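Local coordinates for class D beta-lactamase (Fusobacterium nucleatum subsp. polymorphum, PDB 4IED), which probably hydrolyses beta-lactam antibiotics to substituted beta-amino acids, as a member of the class D beta-lactamase family, at residues 162-166 with 167-171; 215-219 with 220-224. All coordinates share one frame; numbering follows the deposited sequence.

Contact 1: residues 162-166 with 167-171; sequences NLLSQ and SKLPF
With CG set anti to the carbonyl carbon in both L163 (chi1 -63°) and L169, a branch of L169 lies against the base of L163. CD2 of L169 comes to 3.7 Å from CB of L163, and the two side chains cross at about a right angle. The other methyl serves the next residue along the helix: L169 CD1 lies 3.9 Å from L164 CB. The fork of L169 therefore spans two consecutive helical residues, one branch to each. Beyond the turn itself, L169 packs on F62 and L65 of helix 62-69, and both it and L164 touch Q176 of helix 173-182, in keeping with the burial of L164 and L169.

The backbone bonds identify a Schellman motif closing helix 154-165. K168 N donates to L163 O at 2.8 Å, nearly straight at 169°, while S167 N reaches L164 O at 2.9 Å from well above the carbonyl plane. S167, the C-prime residue, supplies the positive phi (54°) that reverses the chain. Two amides grip L163 O, since Q166 N also donates to it and arrives from the opposite face of its plane to K168 N. The apolar contact that often accompanies such a cap is present as well: CB of K168 sits 3.9 Å from CD2 of L163.

Beyond CB, the methylenes of K168 pass obliquely across Q166, its CD lying 3.9 Å from Q166 CB, on the exposed flank of the turn. Polar groups around the last helical turn have their own partners. S165 OG donates to N162 O at 2.8 Å from above the carbonyl plane, and S165 O accepts from K180 NZ. A water donates to S167 OG at 2.8 Å and, weakly, to S165 O.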
ATOM      1  N   ASN A 162       0.972  -0.202  10.861  1.00  5.95           N
ATOM      2  CA  ASN A 162       1.121  -0.706  12.226  1.00  6.39           C
ATOM      3  C   ASN A 162      -0.234  -0.753  12.935  1.00  6.50           C
ATOM      4  O   ASN A 162      -0.605  -1.732  13.608  1.00  6.80           O
ATOM      5  CB  ASN A 162       2.139   0.116  12.997  1.00  6.66           C
ATOM      6  CG  ASN A 162       2.189  -0.354  14.455  1.00  7.26           C
ATOM      7  OD1 ASN A 162       2.497  -1.484  14.756  1.00  8.18           O
ATOM      8  ND2 ASN A 162       1.871   0.514  15.279  1.00  7.53           N
ATOM      9  N   LEU A 163      -0.997   0.286  12.783  1.00  6.31           N
ATOM     10  CA  LEU A 163      -2.359   0.335  13.380  1.00  6.46           C
ATOM     11  C   LEU A 163      -3.352  -0.666  12.700  1.00  6.34           C
ATOM     12  O   LEU A 163      -4.105  -1.387  13.373  1.00  6.65           O
ATOM     13  CB  LEU A 163      -2.914   1.744  13.376  1.00  6.40           C
ATOM     14  CG  LEU A 163      -2.138   2.732  14.216  1.00  6.77           C
ATOM     15  CD1 LEU A 163      -2.598   4.178  13.875  1.00  6.77           C
ATOM     16  CD2 LEU A 163      -2.198   2.401  15.668  1.00  7.47           C
ATOM     17  N   LEU A 164      -3.388  -0.647  11.383  1.00  5.96           N
ATOM     18  CA  LEU A 164      -4.258  -1.562  10.649  1.00  5.89           C
ATOM     19  C   LEU A 164      -4.010  -3.023  11.052  1.00  6.20           C
ATOM     20  O   LEU A 164      -4.941  -3.789  11.269  1.00  6.42           O
ATOM     21  CB  LEU A 164      -4.019  -1.434   9.114  1.00  5.51           C
ATOM     22  CG  LEU A 164      -4.881  -2.359   8.236  1.00  5.50           C
ATOM     23  CD1 LEU A 164      -6.411  -2.249   8.478  1.00  5.63           C
ATOM     24  CD2 LEU A 164      -4.567  -2.166   6.764  1.00  5.21           C
ATOM     25  N   SER A 165      -2.747  -3.410  11.156  1.00  6.27           N
ATOM     26  CA  SER A 165      -2.333  -4.815  11.399  1.00  6.61           C
ATOM     27  C   SER A 165      -2.864  -5.302  12.783  1.00  7.30           C
ATOM     28  O   SER A 165      -3.018  -6.450  13.000  1.00  7.78           O
ATOM     29  CB  SER A 165      -0.811  -4.940  11.384  1.00  6.72           C
ATOM     30  OG  SER A 165      -0.232  -4.313  12.497  1.00  7.23           O
ATOM     31  N   GLN A 166      -3.112  -4.341  13.679  1.00  7.64           N
ATOM     32  CA  GLN A 166      -3.676  -4.615  15.024  1.00  8.68           C
ATOM     33  C   GLN A 166      -5.160  -4.206  15.171  1.00  9.00           C
ATOM     34  O   GLN A 166      -5.703  -4.193  16.303  1.00 10.19           O
ATOM     35  CB  GLN A 166      -2.839  -3.795  15.969  1.00  8.94           C
ATOM     36  CG  GLN A 166      -1.350  -4.163  16.024  1.00  9.39           C
ATOM     37  CD  GLN A 166      -0.616  -3.236  16.967  1.00 10.07           C
ATOM     38  OE1 GLN A 166      -0.063  -2.168  16.639  1.00 11.22           O
ATOM     39  NE2 GLN A 166      -0.778  -3.565  18.232  1.00 11.29           N
ATOM     40  N   SER A 167      -5.801  -3.894  14.048  1.00  9.02           N
ATOM     41  CA  SER A 167      -7.215  -3.453  14.060  1.00  9.52           C
ATOM     42  C   SER A 167      -7.385  -2.279  15.010  1.00  9.43           C
ATOM     43  O   SER A 167      -8.420  -2.122  15.649  1.00  9.87           O
ATOM     44  CB  SER A 167      -8.180  -4.605  14.365  1.00 10.44           C
ATOM     45  OG  SER A 167      -8.096  -5.539  13.256  1.00 12.19           O
ATOM     46  N   LYS A 168      -6.441  -1.352  15.001  1.00  9.24           N
ATOM     47  CA  LYS A 168      -6.470  -0.182  15.903  1.00  9.69           C
ATOM     48  C   LYS A 168      -6.851   1.122  15.242  1.00  9.25           C
ATOM     49  O   LYS A 168      -6.859   2.180  15.871  1.00 10.22           O
ATOM     50  CB  LYS A 168      -5.097  -0.009  16.615  1.00 10.43           C
ATOM     51  CG  LYS A 168      -4.911  -1.008  17.746  1.00 12.34           C
ATOM     52  CD  LYS A 168      -3.548  -0.794  18.341  1.00 14.47           C
ATOM     53  CE  LYS A 168      -3.379  -1.774  19.494  1.00 17.43           C
ATOM     54  NZ  LYS A 168      -4.174  -1.557  20.703  1.00 20.98           N
ATOM     55  N   LEU A 169      -7.248   1.067  14.008  1.00  8.44           N
ATOM     56  CA  LEU A 169      -7.743   2.265  13.332  1.00  8.38           C
ATOM     57  C   LEU A 169      -9.211   2.502  13.750  1.00  8.83           C
ATOM     58  O   LEU A 169      -9.882   1.578  14.187  1.00  8.87           O
ATOM     59  CB  LEU A 169      -7.609   2.162  11.806  1.00  8.02           C
ATOM     60  CG  LEU A 169      -6.212   2.066  11.271  1.00  7.70           C
ATOM     61  CD1 LEU A 169      -6.198   1.705   9.784  1.00  7.38           C
ATOM     62  CD2 LEU A 169      -5.522   3.440  11.459  1.00  7.87           C
ATOM     63  N   PRO A 170      -9.693   3.732  13.548  1.00  8.87           N
ATOM     64  CA  PRO A 170     -11.086   4.030  13.985  1.00  9.53           C
ATOM     65  C   PRO A 170     -12.170   3.638  13.006  1.00  9.40           C
ATOM     66  O   PRO A 170     -12.921   4.489  12.464  1.00 10.38           O
ATOM     67  CB  PRO A 170     -11.038   5.576  14.149  1.00  9.76           C
ATOM     68  CG  PRO A 170     -10.072   6.044  13.150  1.00  9.54           C
ATOM     69  CD  PRO A 170      -8.971   4.970  13.111  1.00  9.30           C
ATOM     70  N   PHE A 171     -12.223   2.361  12.705  1.00  8.69           N
ATOM     71  CA  PHE A 171     -13.059   1.715  11.641  1.00  8.37           C
ATOM     72  C   PHE A 171     -13.560   0.416  12.279  1.00  8.66           C
ATOM     73  O   PHE A 171     -12.953  -0.129  13.229  1.00  8.93           O
ATOM     74  CB  PHE A 171     -12.279   1.418  10.399  1.00  7.75           C
ATOM     75  CG  PHE A 171     -11.956   2.655   9.609  1.00  7.32           C
ATOM     76  CD1 PHE A 171     -10.901   3.521   9.951  1.00  7.35           C
ATOM     77  CD2 PHE A 171     -12.723   3.022   8.493  1.00  7.60           C
ATOM     78  CE1 PHE A 171     -10.687   4.692   9.247  1.00  7.25           C
ATOM     79  CE2 PHE A 171     -12.477   4.173   7.801  1.00  7.35           C
ATOM     80  CZ  PHE A 171     -11.438   5.038   8.203  1.00  7.21           C
TER
HETATM   81  O   HOH W   1      -6.153  -7.460  13.718  1.00 15.32           O

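Contact 2: residues 215-219 with 220-224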
ATOM      1  N   ILE A 215       4.434  -7.828   8.228  1.00  5.53           N
ATOM      2  CA  ILE A 215       4.709  -9.263   8.459  1.00  5.77           C
ATOM      3  C   ILE A 215       4.393  -9.488   9.936  1.00  6.05           C
ATOM      4  O   ILE A 215       4.969  -8.867  10.828  1.00  6.18           O
ATOM      5  CB  ILE A 215       6.143  -9.696   8.168  1.00  5.90           C
ATOM      6  CG1 ILE A 215       6.453  -9.484   6.729  1.00  5.70           C
ATOM      7  CG2 ILE A 215       6.296 -11.188   8.450  1.00  6.21           C
ATOM      8  CD1 ILE A 215       7.883  -9.786   6.361  1.00  5.87           C
ATOM      9  N   GLU A 216       3.465 -10.439  10.162  1.00  6.45           N
ATOM     10  CA  GLU A 216       3.138 -10.888  11.533  1.00  7.25           C
ATOM     11  C   GLU A 216       3.824 -12.228  11.766  1.00  7.37           C
ATOM     12  O   GLU A 216       3.678 -13.174  10.953  1.00  7.07           O
ATOM     13  CB  GLU A 216       1.629 -10.954  11.795  1.00  8.44           C
ATOM     14  CG  GLU A 216       1.395 -11.322  13.250  1.00 10.31           C
ATOM     15  CD  GLU A 216       0.065 -10.893  13.856  1.00 12.57           C
ATOM     16  OE1 GLU A 216      -0.118 -11.122  15.078  1.00 14.70           O
ATOM     17  OE2 GLU A 216      -0.809 -10.296  13.227  1.00 14.78           O
ATOM     18  N   THR A 217       4.489 -12.342  12.889  1.00  7.49           N
ATOM     19  CA  THR A 217       5.106 -13.575  13.364  1.00  8.00           C
ATOM     20  C   THR A 217       4.427 -14.006  14.659  1.00  9.05           C
ATOM     21  O   THR A 217       3.419 -13.416  14.993  1.00  9.44           O
ATOM     22  CB  THR A 217       6.580 -13.373  13.551  1.00  7.91           C
ATOM     23  OG1 THR A 217       6.789 -12.443  14.633  1.00  7.91           O
ATOM     24  CG2 THR A 217       7.269 -12.817  12.291  1.00  7.49           C
ATOM     25  N   SER A 218       4.921 -15.078  15.286  1.00 10.01           N
ATOM     26  CA  SER A 218       4.254 -15.578  16.465  1.00 11.04           C
ATOM     27  C   SER A 218       4.219 -14.560  17.579  1.00 10.92           C
ATOM     28  O   SER A 218       3.354 -14.641  18.470  1.00 11.95           O
ATOM     29  CB  SER A 218       4.952 -16.888  16.949  1.00 12.37           C
ATOM     30  OG  SER A 218       6.264 -16.582  17.386  1.00 13.69           O
ATOM     31  N   ASP A 219       5.155 -13.616  17.610  1.00 10.39           N
ATOM     32  CA  ASP A 219       5.194 -12.644  18.679  1.00 10.22           C
ATOM     33  C   ASP A 219       5.595 -11.234  18.311  1.00  9.29           C
ATOM     34  O   ASP A 219       5.844 -10.419  19.180  1.00  9.75           O
ATOM     35  CB  ASP A 219       6.007 -13.053  19.887  1.00 10.83           C
ATOM     36  CG  ASP A 219       7.493 -13.094  19.583  1.00 10.91           C
ATOM     37  OD1 ASP A 219       7.851 -12.933  18.367  1.00 11.34           O
ATOM     38  OD2 ASP A 219       8.293 -13.282  20.478  1.00 11.31           O
ATOM     39  N   ASN A 220       5.539 -10.890  17.030  1.00  8.39           N
ATOM     40  CA  ASN A 220       5.832  -9.557  16.599  1.00  7.92           C
ATOM     41  C   ASN A 220       5.103  -9.210  15.297  1.00  7.40           C
ATOM     42  O   ASN A 220       4.470 -10.048  14.652  1.00  7.29           O
ATOM     43  CB  ASN A 220       7.360  -9.439  16.396  1.00  7.99           C
ATOM     44  CG  ASN A 220       7.892  -8.032  16.557  1.00  7.93           C
ATOM     45  OD1 ASN A 220       7.127  -7.073  16.636  1.00  7.76           O
ATOM     46  ND2 ASN A 220       9.252  -7.910  16.669  1.00  8.15           N
ATOM     47  N   ILE A 221       5.108  -7.916  15.002  1.00  7.15           N
ATOM     48  CA  ILE A 221       4.568  -7.365  13.717  1.00  6.68           C
ATOM     49  C   ILE A 221       5.554  -6.339  13.238  1.00  6.53           C
ATOM     50  O   ILE A 221       5.909  -5.419  13.948  1.00  6.69           O
ATOM     51  CB  ILE A 221       3.208  -6.652  13.851  1.00  6.58           C
ATOM     52  CG1 ILE A 221       2.208  -7.589  14.505  1.00  6.84           C
ATOM     53  CG2 ILE A 221       2.739  -6.191  12.510  1.00  6.17           C
ATOM     54  CD1 ILE A 221       0.863  -6.984  14.822  1.00  6.87           C
ATOM     55  N   TYR A 222       6.023  -6.535  11.977  1.00  6.28           N
ATOM     56  CA  TYR A 222       6.962  -5.625  11.306  1.00  6.16           C
ATOM     57  C   TYR A 222       6.232  -4.923  10.219  1.00  5.81           C
ATOM     58  O   TYR A 222       5.867  -5.548   9.229  1.00  5.62           O
ATOM     59  CB  TYR A 222       8.163  -6.402  10.737  1.00  6.25           C
ATOM     60  CG  TYR A 222       8.886  -7.260  11.734  1.00  6.64           C
ATOM     61  CD1 TYR A 222       8.411  -8.554  11.981  1.00  6.77           C
ATOM     62  CD2 TYR A 222      10.060  -6.836  12.378  1.00  6.95           C
ATOM     63  CE1 TYR A 222       9.019  -9.413  12.862  1.00  7.19           C
ATOM     64  CE2 TYR A 222      10.605  -7.698  13.346  1.00  7.38           C
ATOM     65  CZ  TYR A 222      10.096  -8.959  13.568  1.00  7.49           C
ATOM     66  OH  TYR A 222      10.677  -9.850  14.543  1.00  7.98           O
ATOM     67  N   SER A 223       5.976  -3.615  10.395  1.00  5.77           N
ATOM     68  CA  SER A 223       5.260  -2.870   9.368  1.00  5.49           C
ATOM     69  C   SER A 223       6.319  -2.171   8.505  1.00  5.45           C
ATOM     70  O   SER A 223       7.362  -1.738   9.000  1.00  5.66           O
ATOM     71  CB  SER A 223       4.396  -1.816   9.991  1.00  5.54           C
ATOM     72  OG  SER A 223       3.304  -2.474  10.681  1.00  5.62           O
ATOM     73  N   PHE A 224       6.084  -2.106   7.214  1.00  5.23           N
ATOM     74  CA  PHE A 224       7.150  -1.618   6.312  1.00  5.25           C
ATOM     75  C   PHE A 224       6.554  -0.848   5.153  1.00  5.08           C
ATOM     76  O   PHE A 224       5.430  -0.937   4.722  1.00  4.91           O
ATOM     77  CB  PHE A 224       7.980  -2.766   5.750  1.00  5.30           C
ATOM     78  CG  PHE A 224       7.211  -3.671   4.796  1.00  5.11           C
ATOM     79  CD1 PHE A 224       7.115  -3.368   3.416  1.00  4.99           C
ATOM     80  CD2 PHE A 224       6.638  -4.839   5.267  1.00  5.12           C
ATOM     81  CE1 PHE A 224       6.423  -4.173   2.566  1.00  4.89           C
ATOM     82  CE2 PHE A 224       5.942  -5.652   4.388  1.00  5.01           C
ATOM     83  CZ  PHE A 224       5.825  -5.298   3.057  1.00  4.89           C
TER
HETATM   84  O   HOH W   2       9.530 -12.261  15.003  1.00  8.45           O
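I215 and Y222 form an antiparallel hydrogen-bonded pair, with both amides engaged. Y222 N donates to I215 O at 2.8 Å and 170°, and I215 N returns a bond to Y222 O at 2.9 Å. Nearer the turn, T217 N gives N220 O an equally straight bond (2.9 Å). The reciprocal amide, N220 N, makes a weak, bent bond to T217 OG1 (3.1 Å, 124°), so a side-chain oxygen takes part where the two strands part.

CA-H...O contacts supplement the bonds at two of the same carbonyl oxygens: I221 CA approaches I215 O at 3.3 Å, and E216 CA approaches N220 O.

Van der Waals contacts fall on both faces of the ribbon. On the face of E216 and I221, a non-hydrogen-bonded pair, the extended glutamate chain crosses I221 obliquely, its CG and carboxylate carbon CD touching CG1. On the other, T217 holds OG1 between backbone N and carbonyl carbon (chi1 67°), near N220 N, which sends CG2 to the edge of the Y222 ring, in its plane and 3.9 Å from CE1.

Among polar side chains, a water joins T217 OG1 to Y222 OH, 2.7 Å from the latter, and also sits at the ring edge. N220 OD1 accepts from I221 N at 2.7 Å and from K37 N, while ND2 donates to D35 OD1; D219 OD2 forms a salt bridge with K37.

Such a ladder closed by a short turn is a beta hairpin, here linking strands 208-216 and 221-229 of the central antiparallel sheet. Its N220 adjoins D35, a magnesium ligand in a structure of this protein, although that site holds no ion here.

Overall arrangement
Both contacts are partly buried turns, one ending helix 154-165 and the other reversing the chain between two sheet strands. Their centres are 14 Å apart, yet they touch directly where the end of the helix and the residue after it pack on strand 221-229: S165 OG lies 3.5 Å from I221 CG2, and Q166 CG 3.8 Å from I221 CD1. Contact 1 puts its buried leucines among helices and its lysine outside; contact 2 buries I215 and I221 on different faces of the sheet and exposes S218 and D219 at the tip. Chemistry follows architecture: a helix cap with leucine packing in the first, a cross-strand ladder with side-chain and water bridging in the second.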